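Local coordinates for protein histidine acid phosphatase (Bifidobacterium longum subsp. infantis, PDB 6RXD) that acts as a histidine acid phytase, probably removing phosphate from inositol polyphosphates such as phytate and also from 2,3-bisphosphoglycerate, at residues V446-Y451 with V468-N473; S121-A126 with T391-R396; A43-R48 with T440-N445. All blocks are in the same frame, centred on the assembly; numbering follows the deposited sequence. Where two conformers were deposited one is given.

Interaction 1 (V446-Y451 with V468-N473)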
loop_
_atom_site.group_PDB
_atom_site.type_symbol
_atom_site.label_atom_id
_atom_site.label_comp_id
_atom_site.label_asym_id
_atom_site.label_seq_id
_atom_site.Cartn_x
_atom_site.Cartn_y
_atom_site.Cartn_z
ATOM N N VAL A 446 0.344 0.821 10.183
ATOM C CA VAL A 446 0.224 0.196 11.484
ATOM C C VAL A 446 0.954 1.103 12.458
ATOM O O VAL A 446 2.061 1.547 12.172
ATOM C CB VAL A 446 0.877 -1.200 11.485
ATOM C CG1 VAL A 446 0.982 -1.748 12.913
ATOM C CG2 VAL A 446 0.079 -2.166 10.575
ATOM N N GLN A 447 0.328 1.401 13.590
ATOM C CA GLN A 447 0.973 2.211 14.625
ATOM C C GLN A 447 0.870 1.493 15.969
ATOM O O GLN A 447 -0.163 0.886 16.278
ATOM C CB GLN A 447 0.300 3.583 14.711
ATOM C CG GLN A 447 0.383 4.394 13.408
ATOM C CD GLN A 447 -0.124 5.802 13.567
ATOM O OE1 GLN A 447 0.178 6.478 14.553
ATOM N NE2 GLN A 447 -0.902 6.257 12.593
ATOM N N TRP A 448 1.933 1.544 16.765
ATOM C CA TRP A 448 1.871 0.991 18.119
ATOM C C TRP A 448 2.177 2.100 19.098
ATOM O O TRP A 448 3.128 2.865 18.885
ATOM C CB TRP A 448 2.928 -0.094 18.331
ATOM C CG TRP A 448 2.706 -1.394 17.610
ATOM C CD1 TRP A 448 1.694 -1.712 16.750
ATOM C CD2 TRP A 448 3.546 -2.547 17.691
ATOM N NE1 TRP A 448 1.859 -3.001 16.288
ATOM C CE2 TRP A 448 2.990 -3.533 16.854
ATOM C CE3 TRP A 448 4.714 -2.839 18.401
ATOM C CZ2 TRP A 448 3.569 -4.800 16.697
ATOM C CZ3 TRP A 448 5.295 -4.095 18.246
ATOM C CH2 TRP A 448 4.713 -5.060 17.405
ATOM N N ASP A 449 1.402 2.159 20.181
ATOM C CA ASP A 449 1.695 3.063 21.293
ATOM C C ASP A 449 2.190 2.256 22.480
ATOM O O ASP A 449 1.645 1.193 22.772
ATOM C CB ASP A 449 0.437 3.821 21.713
ATOM C CG ASP A 449 -0.118 4.688 20.607
ATOM O OD1 ASP A 449 0.673 5.221 19.810
ATOM O OD2 ASP A 449 -1.354 4.828 20.527
ATOM N N VAL A 450 3.209 2.768 23.175
ATOM C CA VAL A 450 3.778 2.050 24.307
ATOM C C VAL A 450 3.765 2.929 25.542
ATOM O O VAL A 450 4.254 4.060 25.513
ATOM C CB VAL A 450 5.231 1.602 24.024
ATOM C CG1 VAL A 450 5.775 0.763 25.187
ATOM C CG2 VAL A 450 5.297 0.813 22.728
ATOM N N TYR A 451 3.188 2.409 26.618
ATOM C CA TYR A 451 3.118 3.137 27.876
ATOM C C TYR A 451 3.841 2.340 28.955
ATOM O O TYR A 451 4.084 1.139 28.797
ATOM C CB TYR A 451 1.662 3.332 28.299
ATOM C CG TYR A 451 0.881 4.442 27.611
ATOM C CD1 TYR A 451 0.109 5.318 28.357
ATOM C CD2 TYR A 451 0.898 4.605 26.230
ATOM C CE1 TYR A 451 -0.637 6.316 27.754
ATOM C CE2 TYR A 451 0.152 5.614 25.617
ATOM C CZ TYR A 451 -0.608 6.456 26.385
ATOM O OH TYR A 451 -1.352 7.455 25.790
ATOM N N VAL A 468 1.457 -2.195 25.344
ATOM C CA VAL A 468 1.420 -1.762 23.959
ATOM C C VAL A 468 0.008 -1.877 23.405
ATOM O O VAL A 468 -0.704 -2.833 23.716
ATOM C CB VAL A 468 2.349 -2.667 23.103
ATOM C CG1 VAL A 468 2.417 -2.199 21.641
ATOM C CG2 VAL A 468 3.776 -2.740 23.699
ATOM N N ARG A 469 -0.378 -0.927 22.555
ATOM C CA ARG A 469 -1.698 -0.917 21.921
ATOM C C ARG A 469 -1.508 -0.629 20.435
ATOM O O ARG A 469 -0.676 0.194 20.079
ATOM C CB ARG A 469 -2.550 0.187 22.575
ATOM C CG ARG A 469 -3.913 0.445 21.962
ATOM C CD ARG A 469 -3.884 1.545 20.880
ATOM N NE ARG A 469 -3.460 2.872 21.344
ATOM C CZ ARG A 469 -4.192 3.675 22.118
ATOM N NH1 ARG A 469 -5.371 3.274 22.563
ATOM N NH2 ARG A 469 -3.733 4.872 22.469
ATOM N N MET A 470 -2.276 -1.300 19.573
ATOM C CA MET A 470 -2.130 -1.139 18.120
ATOM C C MET A 470 -3.319 -0.449 17.444
ATOM O O MET A 470 -4.481 -0.682 17.816
ATOM C CB MET A 470 -1.900 -2.508 17.452
ATOM C CG MET A 470 -1.999 -2.493 15.909
ATOM S SD MET A 470 -1.251 -3.949 15.146
ATOM C CE MET A 470 -2.041 -5.267 16.097
ATOM N N LEU A 471 -3.006 0.408 16.466
ATOM C CA LEU A 471 -3.978 0.939 15.502
ATOM C C LEU A 471 -3.598 0.443 14.114
ATOM O O LEU A 471 -2.424 0.450 13.761
ATOM C CB LEU A 471 -3.968 2.475 15.489
ATOM C CG LEU A 471 -4.160 3.306 16.760
ATOM C CD1 LEU A 471 -4.467 4.765 16.384
ATOM C CD2 LEU A 471 -5.228 2.763 17.662
ATOM N N TYR A 472 -4.583 0.015 13.325
ATOM C CA TYR A 472 -4.360 -0.451 11.958
ATOM C C TYR A 472 -5.265 0.410 11.089
ATOM O O TYR A 472 -6.496 0.410 11.264
ATOM C CB TYR A 472 -4.770 -1.918 11.856
ATOM C CG TYR A 472 -4.562 -2.601 10.513
ATOM C CD1 TYR A 472 -3.612 -2.160 9.594
ATOM C CD2 TYR A 472 -5.336 -3.700 10.174
ATOM C CE1 TYR A 472 -3.435 -2.820 8.363
ATOM C CE2 TYR A 472 -5.178 -4.360 8.967
ATOM C CZ TYR A 472 -4.231 -3.925 8.068
ATOM O OH TYR A 472 -4.082 -4.620 6.890
ATOM N N ASN A 473 -4.660 1.184 10.195
ATOM C CA ASN A 473 -5.380 2.196 9.433
ATOM C C ASN A 473 -6.204 3.104 10.353
ATOM O O ASN A 473 -7.327 3.516 10.031
ATOM C CB ASN A 473 -6.215 1.528 8.329
ATOM C CG ASN A 473 -5.361 0.668 7.405
ATOM O OD1 ASN A 473 -4.198 0.983 7.175
ATOM N ND2 ASN A 473 -5.930 -0.417 6.873
#
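The indole of Trp448 meets Met470 at its edge: SD lies near the ring plane beside the five-membered ring, 75° off the ring normal. This is a Met-aromatic contact, and NE1 adds a weak hydrogen bond to SD at 3.4 Å. Met470 CB also touches Trp448 CD1 at 3.7 Å, while Val468 CG1 approaches the indole obliquely, 4.0 Å from Trp448 CE3. Phe378 makes an edge-to-face contact with the same tryptophan from helix 372-386. At the far end, Val446 CG2 comes obliquely to the ring of Tyr472, 3.8 Å from CD1, and Asn473 ND2 stands over one face of that ring, toward its rim.

The other flat pair is Asp449 and Arg469. OD2 sits at the guanidinium edge, in its plane, and takes both NE at 3.0 Å and NH2 at 3.1 Å, a side-on salt bridge. Both donors use the anti side of OD2 but come from opposite faces of the carboxylate, whose plane is 79° from the guanidinium. Arg469 leaves with CG anti to the backbone N (chi1 174°), then bends at chi2 and chi3, which brings the guanidinium alongside Asp449.

Between the two sets of side chains runs a regular antiparallel pairing. Gln447 with Leu471 and Asp449 with Arg469 are the hydrogen-bonded pairs, each with two N-H to O=C bonds of 2.9 Å.

The strands thus carry apolar and aromatic groups on the face of Val446, Trp448, Val450, Val468, Met470 and Tyr472, and on the other face Gln447, Asp449, Arg469 and Leu471, with the ion pair among them. Those buried charges have further partners: Asp449 OD1 binds Arg118, and Arg469 NH1 binds Glu476, so the ion pair belongs to a charge network that would be expected to favour an ionised carboxylate.

Interaction 2 (S121-A126 with T391-R396)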
loop_
_atom_site.group_PDB
_atom_site.type_symbol
_atom_site.label_atom_id
_atom_site.label_comp_id
_atom_site.label_asym_id
_atom_site.label_seq_id
_atom_site.Cartn_x
_atom_site.Cartn_y
_atom_site.Cartn_z
ATOM N N SER A 121 0.898 14.158 24.837
ATOM C CA SER A 121 1.644 14.136 26.092
ATOM C C SER A 121 3.074 13.643 25.876
ATOM O O SER A 121 4.030 14.259 26.353
ATOM C CB SER A 121 0.941 13.273 27.134
ATOM O OG SER A 121 1.663 13.308 28.347
ATOM N N LEU A 122 3.216 12.543 25.141
ATOM C CA LEU A 122 4.537 11.997 24.823
ATOM C C LEU A 122 5.443 13.022 24.158
ATOM O O LEU A 122 6.603 13.199 24.539
ATOM C CB LEU A 122 4.402 10.781 23.901
ATOM C CG LEU A 122 5.713 10.131 23.435
ATOM C CD1 LEU A 122 6.436 9.457 24.595
ATOM C CD2 LEU A 122 5.464 9.130 22.306
ATOM N N PHE A 123 4.913 13.704 23.153
ATOM C CA PHE A 123 5.741 14.609 22.377
ATOM C C PHE A 123 5.996 15.938 23.064
ATOM O O PHE A 123 7.055 16.525 22.876
ATOM C CB PHE A 123 5.174 14.782 20.973
ATOM C CG PHE A 123 5.315 13.542 20.129
ATOM C CD1 PHE A 123 6.578 13.038 19.830
ATOM C CD2 PHE A 123 4.196 12.870 19.659
ATOM C CE1 PHE A 123 6.720 11.879 19.062
ATOM C CE2 PHE A 123 4.331 11.714 18.899
ATOM C CZ PHE A 123 5.598 11.223 18.599
ATOM N N ASP A 124 5.047 16.408 23.867
ATOM C CA ASP A 124 5.307 17.603 24.674
ATOM C C ASP A 124 6.386 17.340 25.722
ATOM O O ASP A 124 7.192 18.222 26.020
ATOM C CB ASP A 124 4.027 18.142 25.323
ATOM C CG ASP A 124 3.035 18.672 24.304
ATOM O OD1 ASP A 124 3.391 18.755 23.107
ATOM O OD2 ASP A 124 1.901 19.018 24.700
ATOM N N GLN A 125 6.412 16.134 26.285
ATOM C CA GLN A 125 7.476 15.757 27.210
ATOM C C GLN A 125 8.809 15.683 26.478
ATOM O O GLN A 125 9.831 16.139 26.984
ATOM C CB GLN A 125 7.179 14.403 27.855
ATOM C CG GLN A 125 5.973 14.389 28.768
ATOM C CD GLN A 125 5.814 13.056 29.475
ATOM O OE1 GLN A 125 4.800 12.372 29.320
ATOM N NE2 GLN A 125 6.823 12.677 30.250
ATOM N N ALA A 126 8.787 15.110 25.278
ATOM C CA ALA A 126 9.991 14.981 24.457
ATOM C C ALA A 126 10.581 16.340 24.121
ATOM O O ALA A 126 11.798 16.515 24.146
ATOM C CB ALA A 126 9.678 14.228 23.176
ATOM N N THR A 391 15.167 7.923 21.731
ATOM C CA THR A 391 14.274 7.962 20.571
ATOM C C THR A 391 12.853 7.613 21.000
ATOM O O THR A 391 12.568 6.467 21.351
ATOM C CB THR A 391 14.759 7.027 19.455
ATOM O OG1 THR A 391 16.086 7.414 19.067
ATOM C CG2 THR A 391 13.828 7.101 18.232
ATOM N N VAL A 392 11.966 8.607 20.988
ATOM C CA VAL A 392 10.609 8.416 21.496
ATOM C C VAL A 392 9.635 7.982 20.403
ATOM O O VAL A 392 8.502 7.595 20.692
ATOM C CB VAL A 392 10.064 9.685 22.178
ATOM C CG1 VAL A 392 10.876 10.012 23.420
ATOM C CG2 VAL A 392 10.057 10.869 21.211
ATOM N N ALA A 393 10.070 8.058 19.152
ATOM C CA ALA A 393 9.214 7.630 18.040
ATOM C C ALA A 393 10.019 7.238 16.821
ATOM O O ALA A 393 11.052 7.844 16.521
ATOM C CB ALA A 393 8.206 8.740 17.677
ATOM N N THR A 394 9.538 6.220 16.107
ATOM C CA THR A 394 10.132 5.850 14.836
ATOM C C THR A 394 8.998 5.807 13.833
ATOM O O THR A 394 8.078 4.999 13.981
ATOM C CB THR A 394 10.824 4.478 14.919
ATOM O OG1 THR A 394 11.774 4.490 15.997
ATOM C CG2 THR A 394 11.551 4.170 13.619
ATOM N N PHE A 395 9.040 6.705 12.847
ATOM C CA PHE A 395 8.009 6.782 11.810
ATOM C C PHE A 395 8.602 6.297 10.487
ATOM O O PHE A 395 9.548 6.898 9.965
ATOM C CB PHE A 395 7.500 8.222 11.651
ATOM C CG PHE A 395 6.832 8.786 12.886
ATOM C CD1 PHE A 395 5.826 8.085 13.537
ATOM C CD2 PHE A 395 7.212 10.022 13.384
ATOM C CE1 PHE A 395 5.203 8.618 14.671
ATOM C CE2 PHE A 395 6.603 10.562 14.515
ATOM C CZ PHE A 395 5.592 9.859 15.158
ATOM N N ARG A 396 8.055 5.204 9.955
ATOM C CA ARG A 396 8.625 4.532 8.783
ATOM C C ARG A 396 7.670 4.603 7.603
ATOM O O ARG A 396 6.451 4.522 7.787
ATOM C CB ARG A 396 8.871 3.046 9.080
ATOM C CG ARG A 396 9.736 2.734 10.297
ATOM C CD ARG A 396 9.597 1.262 10.617
ATOM N NE ARG A 396 10.352 0.837 11.802
ATOM C CZ ARG A 396 9.876 0.861 13.042
ATOM N NH1 ARG A 396 8.647 1.304 13.277
ATOM N NH2 ARG A 396 10.633 0.438 14.051
#
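Val392, near the start of strand 391-396, meets three residues of helix 121-126. Its CG2 lies between the backbone N and the carbonyl carbon (chi1 -65° for CG1), which turns that methyl onto Ala126 CB at 3.9 Å and toward Phe123 CE1 at 4.1 Å. The carbonyl oxygen of Val392 takes Leu122 CD2 against it at 3.8 Å, a plain van der Waals touch. Ala393 follows with a single methyl that sits at the edge of the Phe123 ring, near its plane, 3.7 Å from CZ. Two residues on, Phe395 reaches back to meet Phe123 tip to tip: the two CZ atoms are 3.7 Å apart, and Phe123 CZ lies near the plane of the Phe395 ring, at its edge. The side chains that meet are all apolar, and Phe123 reaches from the helix to Val392, Ala393 and Phe395 alike.

The short axes pass 9.5 Å apart at 123°, a helix lying across a sheet. Strand 391-398 runs between strands 34-44 and 132-137, parallel to both, and Phe123 also rests on Thr39 and Ile133 of these neighbours. Phe154 of helix 141-157 closes on Phe123 edge-to-face.

Interaction 3 (A43-R48 with T440-N445)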
loop_
_atom_site.group_PDB
_atom_site.type_symbol
_atom_site.label_atom_id
_atom_site.label_comp_id
_atom_site.label_asym_id
_atom_site.label_seq_id
_atom_site.Cartn_x
_atom_site.Cartn_y
_atom_site.Cartn_z
ATOM N N ALA A 43 4.014 3.028 7.418
ATOM C CA ALA A 43 2.949 3.404 6.500
ATOM C C ALA A 43 3.388 3.211 5.068
ATOM O O ALA A 43 4.533 3.500 4.708
ATOM C CB ALA A 43 2.549 4.870 6.720
ATOM N N ARG A 44 2.464 2.712 4.251
ATOM C CA ARG A 44 2.639 2.690 2.810
ATOM C C ARG A 44 2.597 4.121 2.283
ATOM O O ARG A 44 1.983 4.996 2.890
ATOM C CB ARG A 44 1.499 1.871 2.198
ATOM C CG ARG A 44 1.554 1.733 0.685
ATOM C CD ARG A 44 0.307 1.065 0.144
ATOM N NE ARG A 44 0.413 0.913 -1.301
ATOM C CZ ARG A 44 -0.598 0.583 -2.091
ATOM N NH1 ARG A 44 -1.817 0.396 -1.577
ATOM N NH2 ARG A 44 -0.394 0.471 -3.395
ATOM N N HIS A 45 3.269 4.366 1.166
ATOM C CA HIS A 45 3.199 5.677 0.518
ATOM C C HIS A 45 1.747 6.013 0.171
ATOM O O HIS A 45 0.880 5.137 0.119
ATOM C CB HIS A 45 4.043 5.657 -0.756
ATOM C CG HIS A 45 3.543 4.678 -1.773
ATOM N ND1 HIS A 45 2.438 4.920 -2.560
ATOM C CD2 HIS A 45 3.979 3.439 -2.103
ATOM C CE1 HIS A 45 2.216 3.873 -3.337
ATOM N NE2 HIS A 45 3.138 2.962 -3.080
ATOM N N GLY A 46 1.488 7.289 -0.090
ATOM C CA GLY A 46 0.150 7.721 -0.436
ATOM C C GLY A 46 -0.167 7.477 -1.902
ATOM O O GLY A 46 0.671 6.994 -2.675
ATOM N N SER A 47 -1.397 7.812 -2.272
ATOM C CA SER A 47 -1.863 7.764 -3.654
ATOM C C SER A 47 -0.887 8.389 -4.647
ATOM O O SER A 47 -0.333 9.461 -4.398
ATOM C CB SER A 47 -3.192 8.500 -3.758
ATOM O OG SER A 47 -4.232 7.778 -3.128
ATOM N N ARG A 48 -0.700 7.693 -5.768
ATOM C CA ARG A 48 0.191 8.101 -6.853
ATOM C C ARG A 48 -0.596 8.141 -8.145
ATOM O O ARG A 48 -1.680 7.574 -8.228
ATOM C CB ARG A 48 1.309 7.071 -7.035
ATOM C CG ARG A 48 2.248 6.890 -5.868
ATOM C CD ARG A 48 3.191 5.719 -6.144
ATOM N NE ARG A 48 3.975 5.907 -7.365
ATOM C CZ ARG A 48 5.234 5.501 -7.519
ATOM N NH1 ARG A 48 5.871 5.720 -8.667
ATOM N NH2 ARG A 48 5.862 4.883 -6.525
ATOM N N THR A 440 -4.451 -3.302 2.454
ATOM C CA THR A 440 -3.398 -2.392 2.021
ATOM C C THR A 440 -3.912 -1.264 1.127
ATOM O O THR A 440 -3.529 -1.135 -0.036
ATOM C CB THR A 440 -2.244 -3.186 1.367
ATOM O OG1 THR A 440 -1.226 -2.287 0.916
ATOM C CG2 THR A 440 -2.751 -4.059 0.197
ATOM N N PRO A 441 -4.788 -0.419 1.676
ATOM C CA PRO A 441 -5.210 0.748 0.903
ATOM C C PRO A 441 -4.028 1.681 0.733
ATOM O O PRO A 441 -2.960 1.468 1.318
ATOM C CB PRO A 441 -6.235 1.409 1.819
ATOM C CG PRO A 441 -5.866 0.935 3.232
ATOM C CD PRO A 441 -5.460 -0.486 2.988
ATOM N N MET A 442 -4.205 2.720 -0.071
ATOM C CA MET A 442 -3.194 3.754 -0.104
ATOM C C MET A 442 -3.003 4.315 1.305
ATOM O O MET A 442 -3.978 4.463 2.069
ATOM C CB MET A 442 -3.589 4.839 -1.107
ATOM C CG MET A 442 -3.564 4.346 -2.547
ATOM S SD MET A 442 -1.877 3.988 -3.113
ATOM C CE MET A 442 -2.242 3.013 -4.581
ATOM N N ALA A 443 -1.749 4.605 1.649
ATOM C CA ALA A 443 -1.351 5.094 2.977
ATOM C C ALA A 443 -1.690 4.147 4.126
ATOM O O ALA A 443 -1.765 4.562 5.276
ATOM C CB ALA A 443 -1.923 6.516 3.253
ATOM N N ALA A 444 -1.872 2.868 3.826
ATOM C CA ALA A 444 -2.113 1.880 4.877
ATOM C C ALA A 444 -1.029 1.995 5.932
ATOM O O ALA A 444 0.130 2.177 5.606
ATOM C CB ALA A 444 -2.117 0.456 4.289
ATOM N N ASN A 445 -1.403 1.867 7.199
ATOM C CA ASN A 445 -0.404 2.006 8.238
ATOM C C ASN A 445 -0.718 1.223 9.501
ATOM O O ASN A 445 -1.881 0.989 9.844
ATOM C CB ASN A 445 -0.151 3.490 8.560
ATOM C CG ASN A 445 -1.375 4.197 9.111
ATOM O OD1 ASN A 445 -1.543 4.329 10.326
ATOM N ND2 ASN A 445 -2.240 4.646 8.221
#
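Arg44 and Met442 form the centre of this contact. The arginine is extended from CG to NE, with CG anti to the backbone N (chi1 -179°), and so carries its guanidinium across to the 440-445 loop. Met442, bent at chi2 (-68°), lays SD over the centre of one guanidinium face, and its CE comes within 3.4 Å of Arg44 NH2. At the guanidinium edge, Pro441 O accepts a weak bond from NH1 at 3.3 Å; the carbonyl oxygen of Thr440 is also close to this nitrogen, but its angle is poor. NH1 also donates to Ser12 O, outside the two segments. Thr440 OG1, buried nearby, has no polar partner in the model.

Backbone bonds fix the two segments to each other. Arg44 N donates to Ala444 O at 2.8 Å, and Ala443 N donates to His45 O at 3.1 Å from above the carbonyl plane. Ala43 and Asn445 pair as a non-hydrogen-bonded antiparallel bridge, their CB atoms only 3.5 Å apart. Met442 CG rests on Ser47 OG at 3.5 Å, a hydroxyl that is hydrogen-bonded to Gln103.

Further out, a type II turn from Pro441 to Ala444, closed by Ala444 N to Pro441 O, shapes the loop. Asn445 ND2 bonds Ala443 O at 3.0 Å, nearly straight (171°). In segment 43-48, His45 ND1 points in its ring plane to Gly46 O at 2.7 Å, which fixes the rotation of the imidazole, and His399 packs against that side chain.

Arg44-His45-Gly46 matches the RHG signature at the C-terminal end of the first core strand in histidine phosphatases; in relatives its histidine is the phosphate-accepting nucleophile, and here the 440-445 loop is bonded directly to the backbone of that signature.

All three contacts reach one mixed sheet. Interactions 1 and 3 share strand 445-453 and touch where Asn473 N lies 2.8 Å from Asn445 O, a probable hydrogen bond; their centres are about 17 Å apart. Interaction 2 meets interaction 3 through Arg396 O and Ala43 N, 2.9 Å apart and probably bonded, since strands 391-398 and 34-44 are neighbours; these centres are about 22 Å apart. Interactions 1 and 2 come no nearer than about 5 Å between nearest atoms, yet Thr39 joins them, bonding Asp449 and packing on Phe123. The centre of interaction 3, which holds the probable catalytic segment, is about 4 Å from the chain's centre, against about 18 Å for interaction 1 and 24 Å for interaction 2.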